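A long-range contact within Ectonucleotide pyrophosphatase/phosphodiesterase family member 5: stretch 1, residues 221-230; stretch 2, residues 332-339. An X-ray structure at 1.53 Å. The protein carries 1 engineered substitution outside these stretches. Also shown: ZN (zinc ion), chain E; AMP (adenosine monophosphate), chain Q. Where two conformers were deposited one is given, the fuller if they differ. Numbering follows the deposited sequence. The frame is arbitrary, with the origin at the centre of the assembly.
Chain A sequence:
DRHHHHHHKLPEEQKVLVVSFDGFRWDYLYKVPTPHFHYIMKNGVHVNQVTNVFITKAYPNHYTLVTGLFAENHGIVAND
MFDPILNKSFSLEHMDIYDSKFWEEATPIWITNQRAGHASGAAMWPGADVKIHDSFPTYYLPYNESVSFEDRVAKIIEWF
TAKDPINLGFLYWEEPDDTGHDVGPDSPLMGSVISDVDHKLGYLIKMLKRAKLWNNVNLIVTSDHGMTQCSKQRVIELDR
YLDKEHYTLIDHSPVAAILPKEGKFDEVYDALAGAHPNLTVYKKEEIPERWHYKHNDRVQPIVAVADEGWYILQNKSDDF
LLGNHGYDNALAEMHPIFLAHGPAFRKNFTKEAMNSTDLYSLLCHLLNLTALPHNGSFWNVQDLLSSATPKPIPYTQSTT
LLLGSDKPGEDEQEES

Stretch 1, residues 221-230: VTSDHGMTQC
Stretch 2 332-339: AEMHPIFL

The touching parts, 221-229 and 333-339, run nearly opposite, 167° apart end to end, and the two stretches bury 615 Å² between them. Strands include 221-222, 228-229 and 338-339; 332-334 is a 3-10 segment, and Asp224 (phi/psi -90/-28) kinks the otherwise largely extended first stretch. The register pairs Val221 with Leu339 (CA to CA 5.3 Å), Thr222 with Phe338 (4.5 Å), His225 with Pro336 (4.6 Å) and Gly226 with Met334 (4.2 Å).

At the strand end, Val221 (-113/119) and Leu339 (-150/161) form an antiparallel hydrogen-bonded pair: Val221 N donates to Leu339 O at 2.8 Å, and Leu339 N to Val221 O at 3.0 Å. Their side chains share one face of the sheet. Val221, chi1 t, sets its CB 3.8 Å from Leu339 CD2 and its CG1 4.0 Å from Ile337 CD1. Leu339 (chi1 p, chi2 t) brings its end nearer the partner strand, while Ile337 (p, t) leaves the backbone sideways but extends CD1 back to Val221. These branched aliphatic chains fill a buried, apolar pocket.

Thr222 lies on the other face with Phe338. Its t rotamer directs OG1 to Ile337 O, a 2.7 Å hydrogen bond that satisfies a buried hydroxyl with a backbone carbonyl. The same OG1 lies at the edge of the Phe338 ring, 3.7 Å from Phe338 CD1; Phe338 is also t, with chi2 99°.

Past the paired strands, Pro336 points toward stretch 1. Ser223 CB packs against Pro336 CB at 3.7 Å, while Ser223 OG (chi1 t) is hydrogen-bonded elsewhere in the structure; Ser223 N is buried without a partner.

Asp224 points away from stretch 2; His225 points away overall, though its CB still touches stretch 2. Both have chi1 p and bind zinc through Asp224 OD2 (2.0 Å) and His225 NE2 (2.1 Å); AMP O3P joins at 1.8 Å, with one further ligand from elsewhere in the structure. His225 ND1 donates to Gly226 O at 2.7 Å, fixing the ring, whose chi2 is 72°.

Gly226 (-102/-140) suits the close approach of Glu333, because an ideal CB would stand 2.0 Å from Glu333 O, a clash. Gly226 N makes a weak hydrogen bond to Met334 O (2.9 Å, 138°), and Met227 N donates to Glu333 O at 3.0 Å.

Met334 starts away from stretch 1, but its flexible chain (m, m, chi3 99°) returns CE to 4.0 Å from Thr228 CB. Thr228, chi1 t, points toward stretch 2, and in the conformer given its OG1 donates to Glu333 OE1 in a very short 2.3 Å hydrogen bond. Glu333 (m, t, chi3 19°) reaches out to receive it; water 1 donates to Glu333 OE1 at 2.5 Å and accepts from Gln229 N at 2.9 Å.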

# COMPACT_ATOMS: atom_id res chain seq x y z
N VAL A 221 3.13 -10.00 8.31
CA VAL A 221 1.75 -9.59 8.10
C VAL A 221 1.71 -8.08 8.22
O VAL A 221 2.02 -7.52 9.28
CB VAL A 221 0.79 -10.25 9.10
CG1 VAL A 221 -0.64 -9.78 8.86
CG2 VAL A 221 0.89 -11.78 9.00
N THR A 222 1.31 -7.40 7.15
CA THR A 222 1.29 -5.95 7.19
C THR A 222 0.17 -5.44 6.29
O THR A 222 -0.80 -6.16 6.02
CB THR A 222 2.70 -5.41 6.86
OG1 THR A 222 2.77 -3.99 7.11
CG2 THR A 222 3.13 -5.70 5.43
N SER A 223 0.26 -4.18 5.91
CA SER A 223 -0.77 -3.54 5.10
C SER A 223 -0.16 -2.32 4.43
O SER A 223 1.01 -1.97 4.66
CB SER A 223 -1.97 -3.18 5.97
OG SER A 223 -3.07 -2.72 5.22
N ASP A 224 -0.96 -1.70 3.58
CA ASP A 224 -0.53 -0.52 2.83
C ASP A 224 -0.82 0.79 3.56
O ASP A 224 -0.10 1.76 3.33
CB ASP A 224 -1.17 -0.51 1.44
CG ASP A 224 -2.68 -0.72 1.42
OD1 ASP A 224 -3.33 -1.13 2.43
OD2 ASP A 224 -3.25 -0.47 0.32
N HIS A 225 -1.84 0.84 4.40
CA HIS A 225 -2.28 2.07 5.05
C HIS A 225 -3.44 1.75 5.99
O HIS A 225 -3.93 0.61 6.02
CB HIS A 225 -2.76 3.11 4.02
CG HIS A 225 -3.84 2.56 3.15
ND1 HIS A 225 -5.13 2.34 3.61
CD2 HIS A 225 -3.78 2.01 1.92
CE1 HIS A 225 -5.81 1.70 2.69
NE2 HIS A 225 -5.03 1.49 1.64
N GLY A 226 -3.91 2.78 6.68
CA GLY A 226 -5.06 2.70 7.55
C GLY A 226 -6.30 3.28 6.90
O GLY A 226 -6.58 3.08 5.71
N MET A 227 -7.08 4.00 7.71
CA MET A 227 -8.38 4.49 7.25
C MET A 227 -8.86 5.55 8.23
O MET A 227 -8.61 5.44 9.43
CB MET A 227 -9.40 3.33 7.18
CG MET A 227 -10.73 3.63 6.49
SD MET A 227 -10.62 3.75 4.68
CE MET A 227 -10.21 2.08 4.23
N THR A 228 -9.54 6.57 7.73
CA THR A 228 -10.10 7.60 8.59
C THR A 228 -11.55 7.86 8.21
O THR A 228 -11.98 7.60 7.07
CB THR A 228 -9.26 8.91 8.59
OG1 THR A 228 -9.58 9.70 9.75
CG2 THR A 228 -9.56 9.77 7.44
N GLN A 229 -12.31 8.34 9.19
CA GLN A 229 -13.73 8.58 9.03
C GLN A 229 -13.98 9.87 8.27
O GLN A 229 -13.47 10.95 8.63
CB GLN A 229 -14.41 8.65 10.40
CG GLN A 229 -15.92 8.63 10.35
CD GLN A 229 -16.51 7.24 10.14
OE1 GLN A 229 -15.85 6.23 10.35
NE2 GLN A 229 -17.77 7.18 9.74
N CYS A 230 -14.85 9.78 7.28
CA CYS A 230 -15.31 10.91 6.49
C CYS A 230 -16.77 11.21 6.80
O CYS A 230 -17.46 10.44 7.47
CB CYS A 230 -15.11 10.64 5.01
SG CYS A 230 -13.33 10.50 4.60
N ALA A 332 -1.42 9.21 12.27
CA ALA A 332 -1.48 7.88 12.85
C ALA A 332 -2.55 7.01 12.18
O ALA A 332 -2.33 5.80 11.99
CB ALA A 332 -1.74 7.98 14.35
N GLU A 333 -3.69 7.61 11.82
CA GLU A 333 -4.77 6.81 11.25
C GLU A 333 -4.40 6.24 9.88
O GLU A 333 -5.04 5.28 9.44
CB GLU A 333 -6.06 7.62 11.16
CG GLU A 333 -6.66 7.85 12.56
CD GLU A 333 -7.96 8.58 12.63
OE1 GLU A 333 -8.68 8.66 11.63
OE2 GLU A 333 -8.27 9.09 13.74
N MET A 334 -3.39 6.80 9.21
CA MET A 334 -2.93 6.26 7.93
C MET A 334 -1.94 5.11 8.09
O MET A 334 -1.60 4.48 7.08
CB MET A 334 -2.32 7.36 7.09
CG MET A 334 -3.31 8.39 6.61
SD MET A 334 -4.65 7.69 5.62
CE MET A 334 -5.94 7.58 6.81
N HIS A 335 -1.52 4.79 9.33
CA HIS A 335 -0.44 3.82 9.51
C HIS A 335 -0.96 2.38 9.57
O HIS A 335 -1.98 2.11 10.22
CB HIS A 335 0.35 4.13 10.77
CG HIS A 335 1.09 5.43 10.68
ND1 HIS A 335 1.65 6.06 11.77
CD2 HIS A 335 1.34 6.23 9.62
CE1 HIS A 335 2.21 7.19 11.38
NE2 HIS A 335 2.05 7.30 10.08
N PRO A 336 -0.27 1.46 8.90
CA PRO A 336 -0.68 0.06 8.87
C PRO A 336 -0.12 -0.75 10.03
O PRO A 336 0.91 -0.42 10.60
CB PRO A 336 -0.04 -0.44 7.57
CG PRO A 336 1.24 0.34 7.52
CD PRO A 336 0.90 1.72 8.05
N ILE A 337 -0.76 -1.90 10.26
CA ILE A 337 -0.20 -2.91 11.15
C ILE A 337 1.11 -3.45 10.59
O ILE A 337 1.34 -3.47 9.36
CB ILE A 337 -1.14 -4.11 11.37
CG1 ILE A 337 -1.54 -4.71 10.02
CG2 ILE A 337 -2.26 -3.77 12.29
CD1 ILE A 337 -1.96 -6.15 10.07
N PHE A 338 1.96 -3.94 11.48
CA PHE A 338 3.11 -4.76 11.10
C PHE A 338 3.41 -5.76 12.21
O PHE A 338 3.65 -5.37 13.36
CB PHE A 338 4.35 -3.90 10.83
CG PHE A 338 5.54 -4.69 10.37
CD1 PHE A 338 5.86 -4.76 9.03
CD2 PHE A 338 6.35 -5.37 11.28
CE1 PHE A 338 6.96 -5.50 8.59
CE2 PHE A 338 7.43 -6.09 10.86
CZ PHE A 338 7.74 -6.16 9.51
N LEU A 339 3.41 -7.05 11.86
CA LEU A 339 3.80 -8.09 12.80
C LEU A 339 4.43 -9.23 12.01
O LEU A 339 4.24 -9.33 10.80
CB LEU A 339 2.62 -8.55 13.65
CG LEU A 339 1.38 -9.23 13.12
CD1 LEU A 339 0.56 -9.84 14.28
CD2 LEU A 339 0.51 -8.26 12.31
ZN ZN E . -5.22 -0.11 0.37
P AMP Q . -6.82 1.28 -2.19
O1P AMP Q . -5.90 2.39 -2.61
O2P AMP Q . -8.23 1.80 -1.88
O3P AMP Q . -6.28 0.45 -1.03
O5' AMP Q . -6.98 0.26 -3.42
C5' AMP Q . -7.34 -1.10 -3.15
C4' AMP Q . -8.23 -1.71 -4.20
O4' AMP Q . -7.43 -2.01 -5.34
C3' AMP Q . -8.84 -3.04 -3.77
O3' AMP Q . -10.22 -2.89 -3.51
C2' AMP Q . -8.64 -3.97 -4.97
O2' AMP Q . -9.79 -4.62 -5.42
C1' AMP Q . -8.06 -3.06 -6.03
N9 AMP Q . -7.08 -3.71 -6.87
C8 AMP Q . -5.88 -4.21 -6.50
N7 AMP Q . -5.25 -4.71 -7.59
C5 AMP Q . -6.08 -4.51 -8.65
C6 AMP Q . -6.04 -4.78 -10.10
N6 AMP Q . -4.97 -5.39 -10.64
N1 AMP Q . -7.10 -4.41 -10.85
C2 AMP Q . -8.18 -3.79 -10.34
N3 AMP Q . -8.29 -3.50 -9.03
C4 AMP Q . -7.28 -3.85 -8.17
O HOH W 1 -11.19 8.50 11.86